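Local coordinates for glyoxalase family protein, putative (Bacillus anthracis, PDB 2QQZ) that is of unknown function but belongs to the glyoxalase/bleomycin resistance/dioxygenase superfamily, whose members are often metal-dependent enzymes or drug-binding proteins, at residues A[14-19]-A[58-63]; A[25-30]-A[51-56]; A[93-98]-A[109-114]; A[104-109]-A[120-125]. All blocks are in the same frame, centred on the assembly; numbering follows the deposited sequence. Where two conformers were deposited one is given.

Interaction 1: A[14-19]-A[58-63]; sequences VQVAAP and QEIHIG. With SO4 (sulfate ion), chain E.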
# COMPACT_ATOMS: atom_id res chain seq x y z
N VAL A 14 0.42 1.49 -4.65
CA VAL A 14 1.45 1.19 -3.66
C VAL A 14 2.77 0.94 -4.39
O VAL A 14 2.82 0.32 -5.47
CB VAL A 14 1.08 -0.03 -2.76
CG1 VAL A 14 -0.09 0.32 -1.90
CG2 VAL A 14 0.76 -1.32 -3.62
N GLN A 15 3.83 1.48 -3.81
CA GLN A 15 5.15 1.26 -4.34
C GLN A 15 5.80 0.16 -3.50
O GLN A 15 5.96 0.32 -2.30
CB GLN A 15 5.95 2.57 -4.33
CG GLN A 15 7.41 2.21 -4.65
CD GLN A 15 8.03 3.11 -5.64
OE1 GLN A 15 7.53 3.28 -6.75
NE2 GLN A 15 9.12 3.72 -5.25
N VAL A 16 6.17 -0.95 -4.14
CA VAL A 16 6.85 -2.12 -3.50
C VAL A 16 8.31 -2.11 -3.98
O VAL A 16 8.56 -1.91 -5.17
CB VAL A 16 6.15 -3.41 -3.96
CG1 VAL A 16 6.88 -4.69 -3.54
CG2 VAL A 16 4.69 -3.41 -3.45
N ALA A 17 9.26 -2.28 -3.07
CA ALA A 17 10.66 -2.14 -3.47
C ALA A 17 11.19 -3.51 -3.92
O ALA A 17 10.62 -4.56 -3.54
CB ALA A 17 11.46 -1.58 -2.35
N ALA A 18 12.26 -3.49 -4.69
CA ALA A 18 12.88 -4.68 -5.24
C ALA A 18 14.30 -4.32 -5.63
O ALA A 18 14.63 -3.13 -5.78
CB ALA A 18 12.09 -5.16 -6.45
N PRO A 19 15.17 -5.33 -5.77
CA PRO A 19 16.52 -4.95 -6.16
C PRO A 19 16.72 -4.56 -7.64
O PRO A 19 15.89 -4.89 -8.50
CB PRO A 19 17.34 -6.20 -5.84
CG PRO A 19 16.37 -7.34 -5.84
CD PRO A 19 15.01 -6.77 -5.51
N GLN A 58 -6.65 0.44 -9.12
CA GLN A 58 -5.36 0.77 -8.55
C GLN A 58 -4.20 0.14 -9.36
O GLN A 58 -4.41 -0.59 -10.37
CB GLN A 58 -5.29 0.36 -7.06
CG GLN A 58 -6.22 1.13 -6.12
CD GLN A 58 -7.64 0.60 -6.14
OE1 GLN A 58 -7.85 -0.60 -6.01
NE2 GLN A 58 -8.63 1.48 -6.31
N GLU A 59 -2.97 0.48 -8.93
CA GLU A 59 -1.74 -0.07 -9.52
C GLU A 59 -0.78 -0.51 -8.43
O GLU A 59 -0.86 -0.06 -7.31
CB GLU A 59 -1.02 0.99 -10.38
CG GLU A 59 -1.97 1.61 -11.38
CD GLU A 59 -1.42 2.81 -12.15
OE1 GLU A 59 -0.40 3.47 -11.77
OE2 GLU A 59 -2.06 3.11 -13.18
N ILE A 60 0.14 -1.40 -8.78
CA ILE A 60 1.26 -1.69 -7.91
C ILE A 60 2.50 -1.31 -8.72
O ILE A 60 2.59 -1.69 -9.87
CB ILE A 60 1.26 -3.20 -7.40
CG1 ILE A 60 2.40 -3.41 -6.39
CG2 ILE A 60 1.39 -4.20 -8.56
CD1 ILE A 60 2.45 -4.81 -5.83
N HIS A 61 3.41 -0.53 -8.13
CA HIS A 61 4.58 -0.09 -8.82
C HIS A 61 5.75 -0.81 -8.14
O HIS A 61 6.01 -0.64 -6.95
CB HIS A 61 4.81 1.44 -8.76
CG HIS A 61 3.73 2.25 -9.39
ND1 HIS A 61 3.84 3.62 -9.54
CD2 HIS A 61 2.60 1.89 -10.06
CE1 HIS A 61 2.77 4.07 -10.16
NE2 HIS A 61 2.01 3.05 -10.50
N ILE A 62 6.46 -1.62 -8.91
CA ILE A 62 7.68 -2.28 -8.39
C ILE A 62 8.83 -1.35 -8.72
O ILE A 62 9.17 -1.15 -9.91
CB ILE A 62 7.90 -3.69 -9.01
CG1 ILE A 62 6.62 -4.57 -8.90
CG2 ILE A 62 9.13 -4.31 -8.38
CD1 ILE A 62 6.12 -4.66 -7.41
N GLY A 63 9.42 -0.75 -7.67
CA GLY A 63 10.48 0.23 -7.82
C GLY A 63 11.80 -0.35 -7.35
O GLY A 63 11.90 -1.00 -6.27
S SO4 E . -12.16 2.10 -6.26
O1 SO4 E . -11.51 3.39 -6.55
O2 SO4 E . -13.60 2.32 -6.27
O3 SO4 E . -11.77 1.06 -7.20
O4 SO4 E . -11.86 1.56 -4.95
O HOH W 1 5.82 5.17 -8.63

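Interaction 2: A[25-30]-A[51-56]; sequences EARAFY and CWFKCG. With SO4 (sulfate ion), chain C.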
# COMPACT_ATOMS: atom_id res chain seq x y z
N GLU A 25 11.89 -11.33 -12.87
CA GLU A 25 11.27 -12.00 -11.71
C GLU A 25 9.96 -11.33 -11.27
O GLU A 25 9.01 -12.01 -10.89
CB GLU A 25 12.24 -12.06 -10.54
CG GLU A 25 13.12 -13.25 -10.60
CD GLU A 25 13.82 -13.48 -9.27
OE1 GLU A 25 13.60 -14.56 -8.66
OE2 GLU A 25 14.58 -12.58 -8.84
N ALA A 26 9.90 -10.01 -11.33
CA ALA A 26 8.69 -9.29 -10.96
C ALA A 26 7.54 -9.61 -11.95
O ALA A 26 6.38 -9.87 -11.52
CB ALA A 26 8.97 -7.78 -10.94
N ARG A 27 7.84 -9.60 -13.26
CA ARG A 27 6.86 -9.95 -14.28
C ARG A 27 6.44 -11.40 -14.12
O ARG A 27 5.25 -11.71 -14.23
CB ARG A 27 7.36 -9.64 -15.71
CG ARG A 27 7.71 -8.17 -15.86
CD ARG A 27 7.89 -7.64 -17.24
NE ARG A 27 9.27 -7.44 -17.61
CZ ARG A 27 9.86 -6.28 -17.89
NH1 ARG A 27 11.13 -6.31 -18.25
NH2 ARG A 27 9.21 -5.11 -17.85
N ALA A 28 7.39 -12.30 -13.86
CA ALA A 28 7.04 -13.70 -13.65
C ALA A 28 6.04 -13.87 -12.48
O ALA A 28 5.09 -14.68 -12.57
CB ALA A 28 8.30 -14.58 -13.48
N PHE A 29 6.19 -13.10 -11.41
CA PHE A 29 5.35 -13.29 -10.26
C PHE A 29 4.07 -12.43 -10.31
O PHE A 29 2.95 -12.99 -10.31
CB PHE A 29 6.12 -13.04 -8.96
CG PHE A 29 5.27 -13.18 -7.72
CD1 PHE A 29 5.09 -14.44 -7.12
CD2 PHE A 29 4.67 -12.06 -7.16
CE1 PHE A 29 4.33 -14.56 -5.95
CE2 PHE A 29 3.92 -12.17 -5.99
CZ PHE A 29 3.75 -13.43 -5.40
N TYR A 30 4.23 -11.11 -10.40
CA TYR A 30 3.08 -10.21 -10.38
C TYR A 30 2.18 -10.36 -11.60
O TYR A 30 0.94 -10.26 -11.49
CB TYR A 30 3.54 -8.75 -10.18
CG TYR A 30 3.98 -8.48 -8.78
CD1 TYR A 30 3.04 -8.28 -7.75
CD2 TYR A 30 5.34 -8.45 -8.47
CE1 TYR A 30 3.46 -8.05 -6.43
CE2 TYR A 30 5.77 -8.24 -7.15
CZ TYR A 30 4.82 -8.05 -6.13
OH TYR A 30 5.22 -7.80 -4.83
N CYS A 51 8.74 -2.12 -12.76
CA CYS A 51 7.54 -2.32 -13.55
C CYS A 51 6.28 -2.00 -12.78
O CYS A 51 6.29 -1.94 -11.55
CB CYS A 51 7.48 -3.71 -14.19
SG CYS A 51 8.44 -4.99 -13.47
N TRP A 52 5.20 -1.78 -13.53
CA TRP A 52 3.90 -1.39 -13.00
C TRP A 52 2.89 -2.43 -13.42
O TRP A 52 2.95 -2.93 -14.54
CB TRP A 52 3.48 -0.04 -13.59
CG TRP A 52 4.29 1.15 -13.06
CD1 TRP A 52 5.44 1.09 -12.34
CD2 TRP A 52 3.96 2.55 -13.21
NE1 TRP A 52 5.87 2.36 -12.00
CE2 TRP A 52 5.01 3.29 -12.56
CE3 TRP A 52 2.93 3.26 -13.88
CZ2 TRP A 52 5.04 4.72 -12.52
CZ3 TRP A 52 2.94 4.68 -13.83
CH2 TRP A 52 4.00 5.38 -13.15
N PHE A 53 1.94 -2.72 -12.53
CA PHE A 53 0.92 -3.73 -12.81
C PHE A 53 -0.41 -3.13 -12.38
O PHE A 53 -0.44 -2.36 -11.44
CB PHE A 53 1.18 -5.07 -12.12
CG PHE A 53 2.49 -5.68 -12.50
CD1 PHE A 53 2.56 -6.56 -13.57
CD2 PHE A 53 3.66 -5.32 -11.83
CE1 PHE A 53 3.78 -7.09 -13.97
CE2 PHE A 53 4.89 -5.84 -12.22
CZ PHE A 53 4.95 -6.73 -13.28
N LYS A 54 -1.46 -3.42 -13.14
CA LYS A 54 -2.81 -2.95 -12.85
C LYS A 54 -3.54 -3.89 -11.88
O LYS A 54 -3.49 -5.09 -12.07
CB LYS A 54 -3.57 -2.94 -14.19
CG LYS A 54 -4.97 -2.39 -14.12
CD LYS A 54 -5.74 -2.58 -15.44
CE LYS A 54 -7.22 -2.41 -15.14
NZ LYS A 54 -7.46 -0.98 -14.76
N CYS A 55 -4.20 -3.35 -10.85
CA CYS A 55 -5.19 -4.10 -10.05
C CYS A 55 -6.48 -3.30 -9.88
O CYS A 55 -6.54 -2.37 -9.03
CB CYS A 55 -4.62 -4.50 -8.67
SG CYS A 55 -3.60 -3.27 -7.86
N GLY A 56 -7.50 -3.56 -10.70
CA GLY A 56 -8.71 -2.81 -10.55
C GLY A 56 -8.42 -1.36 -10.81
O GLY A 56 -7.68 -1.03 -11.74
S SO4 C . 8.83 4.61 -10.19
O1 SO4 C . 7.44 4.28 -10.52
O2 SO4 C . 9.68 4.81 -11.39
O3 SO4 C . 9.36 3.47 -9.43
O4 SO4 C . 8.87 5.85 -9.42

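Interaction 3: A[93-98]-A[109-114]; sequences QGIEVI and FYVSDP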
# COMPACT_ATOMS: atom_id res chain seq x y z
N GLN A 93 0.88 -23.72 -8.65
CA GLN A 93 2.12 -23.18 -9.22
C GLN A 93 3.32 -23.20 -8.24
O GLN A 93 4.35 -22.56 -8.49
CB GLN A 93 1.88 -21.74 -9.71
CG GLN A 93 0.80 -21.60 -10.78
CD GLN A 93 0.47 -20.15 -11.05
OE1 GLN A 93 -0.58 -19.64 -10.62
NE2 GLN A 93 1.36 -19.45 -11.76
N GLY A 94 3.19 -23.89 -7.12
CA GLY A 94 4.30 -24.02 -6.16
C GLY A 94 4.53 -22.82 -5.25
O GLY A 94 5.57 -22.74 -4.58
N ILE A 95 3.59 -21.88 -5.21
CA ILE A 95 3.67 -20.73 -4.31
C ILE A 95 3.28 -21.11 -2.89
O ILE A 95 2.23 -21.72 -2.68
CB ILE A 95 2.80 -19.55 -4.82
CG1 ILE A 95 3.23 -19.13 -6.23
CG2 ILE A 95 2.87 -18.37 -3.85
CD1 ILE A 95 4.72 -18.70 -6.29
N GLU A 96 4.11 -20.74 -1.92
CA GLU A 96 3.80 -21.00 -0.52
C GLU A 96 2.80 -19.97 0.04
O GLU A 96 3.02 -18.76 -0.07
CB GLU A 96 5.09 -21.02 0.32
CG GLU A 96 6.07 -22.16 -0.02
CD GLU A 96 5.76 -23.50 0.68
OE1 GLU A 96 4.79 -23.61 1.48
OE2 GLU A 96 6.51 -24.47 0.42
N VAL A 97 1.71 -20.45 0.64
CA VAL A 97 0.71 -19.56 1.25
C VAL A 97 0.62 -19.70 2.76
O VAL A 97 0.76 -20.80 3.33
CB VAL A 97 -0.69 -19.63 0.59
CG1 VAL A 97 -0.59 -19.76 -0.91
CG2 VAL A 97 -1.52 -20.75 1.20
N ILE A 98 0.43 -18.58 3.44
CA ILE A 98 0.32 -18.57 4.87
C ILE A 98 -1.05 -18.01 5.22
O ILE A 98 -1.29 -16.81 5.10
CB ILE A 98 1.43 -17.72 5.56
CG1 ILE A 98 2.82 -18.28 5.22
CG2 ILE A 98 1.20 -17.66 7.11
CD1 ILE A 98 3.92 -17.43 5.73
N PHE A 109 -4.89 -14.57 3.30
CA PHE A 109 -3.62 -15.28 3.41
C PHE A 109 -2.49 -14.41 2.86
O PHE A 109 -2.75 -13.44 2.09
CB PHE A 109 -3.68 -16.63 2.67
CG PHE A 109 -3.83 -16.53 1.17
CD1 PHE A 109 -2.71 -16.44 0.35
CD2 PHE A 109 -5.09 -16.55 0.57
CE1 PHE A 109 -2.83 -16.39 -1.02
CE2 PHE A 109 -5.24 -16.48 -0.82
CZ PHE A 109 -4.13 -16.38 -1.62
N TYR A 110 -1.26 -14.76 3.22
CA TYR A 110 -0.09 -14.00 2.79
C TYR A 110 0.74 -14.87 1.89
O TYR A 110 0.76 -16.09 2.03
CB TYR A 110 0.78 -13.61 3.98
CG TYR A 110 0.03 -12.99 5.11
CD1 TYR A 110 -0.62 -11.77 4.95
CD2 TYR A 110 0.03 -13.57 6.38
CE1 TYR A 110 -1.31 -11.17 5.98
CE2 TYR A 110 -0.66 -12.95 7.45
CZ TYR A 110 -1.33 -11.77 7.23
OH TYR A 110 -2.02 -11.10 8.24
N VAL A 111 1.45 -14.23 0.98
CA VAL A 111 2.51 -14.86 0.23
C VAL A 111 3.70 -13.88 0.28
O VAL A 111 3.54 -12.71 0.63
CB VAL A 111 2.10 -15.15 -1.23
CG1 VAL A 111 0.79 -15.88 -1.27
CG2 VAL A 111 1.96 -13.85 -2.01
N SER A 112 4.87 -14.36 -0.07
CA SER A 112 6.04 -13.52 -0.31
C SER A 112 6.27 -13.43 -1.82
O SER A 112 6.20 -14.43 -2.54
CB SER A 112 7.29 -14.11 0.36
OG SER A 112 7.14 -14.10 1.78
N ASP A 113 6.58 -12.25 -2.32
CA ASP A 113 6.98 -12.18 -3.75
C ASP A 113 8.43 -12.73 -3.87
O ASP A 113 9.01 -13.15 -2.85
CB ASP A 113 6.83 -10.75 -4.35
CG ASP A 113 7.85 -9.73 -3.79
OD1 ASP A 113 8.85 -10.16 -3.14
OD2 ASP A 113 7.68 -8.52 -4.06
N PRO A 114 9.00 -12.75 -5.09
CA PRO A 114 10.33 -13.31 -5.27
C PRO A 114 11.41 -12.55 -4.46
O PRO A 114 12.49 -13.12 -4.26
CB PRO A 114 10.56 -13.13 -6.77
CG PRO A 114 9.25 -13.12 -7.30
CD PRO A 114 8.47 -12.32 -6.39
O HOH W 2 5.05 -17.13 -0.28

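Interaction 4: A[104-109]-A[120-125]; sequences PDVIRF and EFMENK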
# COMPACT_ATOMS: atom_id res chain seq x y z
N PRO A 104 -12.42 -12.98 11.49
CA PRO A 104 -13.36 -14.10 11.14
C PRO A 104 -14.43 -13.78 10.06
O PRO A 104 -15.06 -14.69 9.54
CB PRO A 104 -14.01 -14.46 12.49
CG PRO A 104 -13.99 -13.19 13.29
CD PRO A 104 -12.83 -12.30 12.73
N ASP A 105 -14.59 -12.48 9.80
CA ASP A 105 -15.44 -11.92 8.75
C ASP A 105 -14.75 -11.94 7.35
O ASP A 105 -15.37 -11.66 6.31
CB ASP A 105 -15.81 -10.46 9.13
CG ASP A 105 -14.62 -9.67 9.73
OD1 ASP A 105 -14.03 -10.13 10.73
OD2 ASP A 105 -14.29 -8.57 9.20
N VAL A 106 -13.47 -12.30 7.33
CA VAL A 106 -12.64 -12.22 6.14
C VAL A 106 -11.77 -13.47 5.97
O VAL A 106 -11.19 -14.00 6.91
CB VAL A 106 -11.75 -10.94 6.16
CG1 VAL A 106 -10.80 -10.92 5.00
CG2 VAL A 106 -12.61 -9.65 6.06
N ILE A 107 -11.67 -13.95 4.75
CA ILE A 107 -10.75 -15.01 4.44
C ILE A 107 -9.53 -14.32 3.91
O ILE A 107 -9.63 -13.38 3.10
CB ILE A 107 -11.33 -15.96 3.34
CG1 ILE A 107 -12.63 -16.58 3.86
CG2 ILE A 107 -10.29 -17.04 2.90
CD1 ILE A 107 -13.39 -17.47 2.85
N ARG A 108 -8.36 -14.77 4.32
CA ARG A 108 -7.17 -14.10 3.83
C ARG A 108 -5.92 -14.91 4.04
O ARG A 108 -5.87 -15.81 4.88
CB ARG A 108 -7.04 -12.74 4.51
CG ARG A 108 -6.68 -12.84 5.97
CD ARG A 108 -6.63 -11.47 6.52
NE ARG A 108 -6.42 -11.60 7.97
CZ ARG A 108 -6.06 -10.62 8.80
NH1 ARG A 108 -5.88 -9.38 8.35
NH2 ARG A 108 -5.92 -10.89 10.09
N PHE A 109 -4.89 -14.57 3.30
CA PHE A 109 -3.62 -15.28 3.41
C PHE A 109 -2.49 -14.41 2.86
O PHE A 109 -2.75 -13.44 2.09
CB PHE A 109 -3.68 -16.63 2.67
CG PHE A 109 -3.83 -16.53 1.17
CD1 PHE A 109 -2.71 -16.44 0.35
CD2 PHE A 109 -5.09 -16.55 0.57
CE1 PHE A 109 -2.83 -16.39 -1.02
CE2 PHE A 109 -5.24 -16.48 -0.82
CZ PHE A 109 -4.13 -16.38 -1.62
N GLU A 120 -0.70 -9.53 0.95
CA GLU A 120 -1.88 -10.18 1.50
C GLU A 120 -3.01 -10.17 0.48
O GLU A 120 -3.17 -9.20 -0.31
CB GLU A 120 -2.32 -9.40 2.71
CG GLU A 120 -3.72 -9.90 3.28
CD GLU A 120 -4.17 -9.03 4.42
OE1 GLU A 120 -3.29 -8.31 5.00
OE2 GLU A 120 -5.40 -9.02 4.71
N PHE A 121 -3.73 -11.29 0.41
CA PHE A 121 -4.95 -11.44 -0.37
C PHE A 121 -6.11 -11.71 0.57
O PHE A 121 -5.99 -12.52 1.53
CB PHE A 121 -4.75 -12.54 -1.39
CG PHE A 121 -3.62 -12.26 -2.35
CD1 PHE A 121 -3.75 -11.27 -3.33
CD2 PHE A 121 -2.42 -12.94 -2.25
CE1 PHE A 121 -2.72 -11.01 -4.22
CE2 PHE A 121 -1.40 -12.66 -3.12
CZ PHE A 121 -1.56 -11.70 -4.11
N MSE A 122 -7.24 -11.00 0.35
CA MSE A 122 -8.41 -11.16 1.21
C MSE A 122 -9.75 -11.09 0.45
O MSE A 122 -9.81 -10.47 -0.58
CB MSE A 122 -8.46 -10.05 2.23
CG MSE A 122 -8.42 -8.67 1.60
SE MSE A 122 -8.84 -7.45 3.08
CE MSE A 122 -10.83 -7.53 2.98
N GLU A 123 -10.79 -11.71 1.01
CA GLU A 123 -12.16 -11.53 0.53
C GLU A 123 -13.10 -11.58 1.71
O GLU A 123 -12.88 -12.35 2.65
CB GLU A 123 -12.47 -12.62 -0.51
CG GLU A 123 -13.79 -12.41 -1.24
CD GLU A 123 -14.11 -13.52 -2.21
OE1 GLU A 123 -13.60 -14.65 -2.04
OE2 GLU A 123 -14.91 -13.28 -3.14
N ASN A 124 -14.15 -10.76 1.70
CA ASN A 124 -15.20 -10.95 2.71
C ASN A 124 -15.88 -12.31 2.58
O ASN A 124 -16.07 -12.84 1.46
CB ASN A 124 -16.22 -9.83 2.64
CG ASN A 124 -15.56 -8.48 2.79
OD1 ASN A 124 -14.65 -8.32 3.59
ND2 ASN A 124 -15.99 -7.51 2.00
N LYS A 125 -16.21 -12.89 3.72
CA LYS A 125 -17.04 -14.08 3.74
C LYS A 125 -18.48 -13.73 3.33
O LYS A 125 -18.98 -12.66 3.63
CB LYS A 125 -17.05 -14.72 5.13
CG LYS A 125 -15.78 -15.45 5.51
CD LYS A 125 -16.09 -16.59 6.47
CE LYS A 125 -14.82 -17.32 6.89
NZ LYS A 125 -14.36 -17.02 8.28
O HOH W 3 -11.17 -16.41 8.44
O HOH W 4 -7.71 -8.24 5.75

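Interaction 1: A[14-19]-A[58-63]
V16 and I60 meet on the buried side of two parallel strands, where V16 CG2 lies 3.6 Å from I60 CD1. I60 is stretched out, with CG1 anti to the backbone N (chi1 -175°), and its CG1 also reaches CG2 of V14, two residues before V16 on the same face of that strand. I62 lies alongside V16, pointing the same way, with its CD1 3.7 Å from V16 CB; its other branch, CG2, rests on A18 CB. V14, V16, I60 and I62 line this face, with A18 CB at its end.

The other face, carrying Q15 and H61, is looser and polar. The Q15 side chain crosses H61 at about a right angle, its amide plane turned 49° from the imidazole, and the nearest approach, Q15 OE1 to H61 CB, is a long 3.9 Å. A water bridges them instead, lying in the ring plane 2.7 Å from H61 ND1 and donating to Q15 OE1. The opposite nitrogen, H61 NE2, gives a nearly straight 2.8 Å bond to E59 OE1, so both ring nitrogens are engaged and the ring's rotation is fixed.

Between the two faces the backbones are joined by a parallel pattern in which H61 N to V14 O (2.9 Å) and V16 N to H61 O (2.8 Å) are sound, while the bonds at both ends are weak. Y30 of helix 23-33 covers the apolar face and W52 of strand 51-55 stacks on H61; beyond V14 and Q15, an antiparallel strand of the second subunit carries the sheet across the interface.

Interaction 2: A[25-30]-A[51-56]
Y30 sets its CB squarely over the ring of F53, 3.7 Å from the ring centroid and only 9° off the normal, a CH-pi contact made by a helix residue on a strand residue. Following Y30 outward, CB is the atom that does the touching. CG stands anti to the carbonyl carbon (chi1 -74°), and the ring then runs on beyond F53: the two planes are 30° apart but slid past each other, with centroids 5.9 Å apart, so little of one ring covers the other. F29 CD2 sits over the centre of one face of the Y30 ring, 3.8 Å above its plane, and I60 and I62 also touch the side chain. At the tip, OH leaves this contact and bonds to D113 OD2.

F53 CZ, the far end of the ring, meets the helix backbone, 3.9 Å from R27 CA and just as near A26 O, while R27 CG passes close by. Two residues earlier, on the same side of the strand, C51 offers SG to A26 CB at 3.8 Å. R27 NH2 forms a salt bridge with E38 of the neighbouring strand 37-39. W52 faces the other way, donating from NE1 to sulfate O1 at 2.9 Å.

Helix and strand run nearly parallel. A helix laid against one face of a four-stranded mixed sheet in this way is characteristic of the beta-alpha-beta-beta-beta module of the glyoxalase fold.

Interaction 3: A[93-98]-A[109-114]
V97 rests against the ring of F109, its CB 3.8 Å from F109 CD1 and its CG1 close to both CE1 and CD1, approaching obliquely. V97 CG1 also meets V111 CG1, at 4.1 Å, and I95 CG2 reaches that same V111 methyl from two residues earlier in the chain, so both aliphatic side chains meet one methyl. V111 CG1 in turn lies at the edge of the F109 ring, in its plane. The F109 ring owes its position to a CG placed between the backbone N and the carbonyl carbon (chi1 66°). Its CB, set by the backbone, lies 3.4 Å from I98 O.

The backbones join at I98 and Y110, an antiparallel hydrogen-bonded pair. I98 N donates to Y110 O at 2.9 Å, and Y110 N returns a 2.8 Å bond to I98 O. Here the chain leaving helix 83-92 enters the outermost strand, 98-100, of the second four-stranded sheet, the helix-to-strand connection of a beta-alpha-beta-beta-beta module. On the side of E96 and S112 the chains draw apart, and a water spans the gap, donating to E96 O and accepting from S112 N.

In the next shell, a Schellman motif, with G94 at positive phi as its C-prime residue, ends helix 83-92 just before I95. I83, F86 and K87 of helix 83-92 pack on F109, and K87 also touches V97. Y110 has R118 in a cation-pi contact and H75 meeting its ring steeply, while I119 and F121 of strand 118-124 lie against V111.

Interaction 4: A[104-109]-A[120-125]
The rings of F109 and F121 meet obliquely across two antiparallel strands, planes 44° apart, with F109 CE1 3.7 Å from F121 CD2. F121 also lays its CB over one face of the F109 ring, offset toward the rim, as a CH-pi contact. Helix 83-92 covers this side, with F86 edge-to-face on F121 and I83 against I107 and F109.

On the opposite face R108 and E120 cross obliquely, guanidinium and carboxylate planes 78° apart. R108 is extended from CG to NE, and E120 OE2 lies near the guanidinium plane, at its edge. Their ion pair is long, 3.7 Å between R108 NH1 and E120 OE2; E120 OE2 is nearer to R108 CD, and a water donating to E120 OE2 also accepts a weak bond from R108 NH1. Farther along this face V106 CG1 rests 3.7 Å from CB of M122, a selenomethionine, with V106 CG2 near N124 OD1.

At the end of the hairpin away from its turn, K125 crosses I107 at about a right angle, K125 CG against I107 CG1. A bend at chi4 (105°) places NZ 2.7 Å from P104 O, while K125 N makes a straight bond to D105 O. Between these ends paired backbone bonds tie I107 to E123 and F109 to F121.

R108 also bridges to D100, and E120 accepts from H75. The direct attraction is therefore probably modest, water and outside partners sharing these charges; the direct hydrogen bonds across the contact are the backbone pairs and K125 NZ to P104 O.

Interactions 1 and 2 belong to one four-stranded sheet and its helix: I62 N lies 2.7 Å from C51 O, a probable hydrogen bond, and I60 CD1 packs on Y30 CE1 at 3.5 Å. Interactions 3 and 4 share F109 in the second sheet, a repeat of the same strand order. The halves meet where interaction 3 touches interaction 2, Y30 OH to D113 OD2 at 2.7 Å, and interaction 1, V16 CG1 to D113 OD2 at 3.9 Å. Interactions 1 and 4 stand about 22 Å apart between centres. Interactions 1, 2 and 4 reach the second subunit. No metal or substrate marks an active site; sulfates, probably from the crystallisation liquor, lie beside Q15, W52 and Q58, the last also bound by N57 of both subunits.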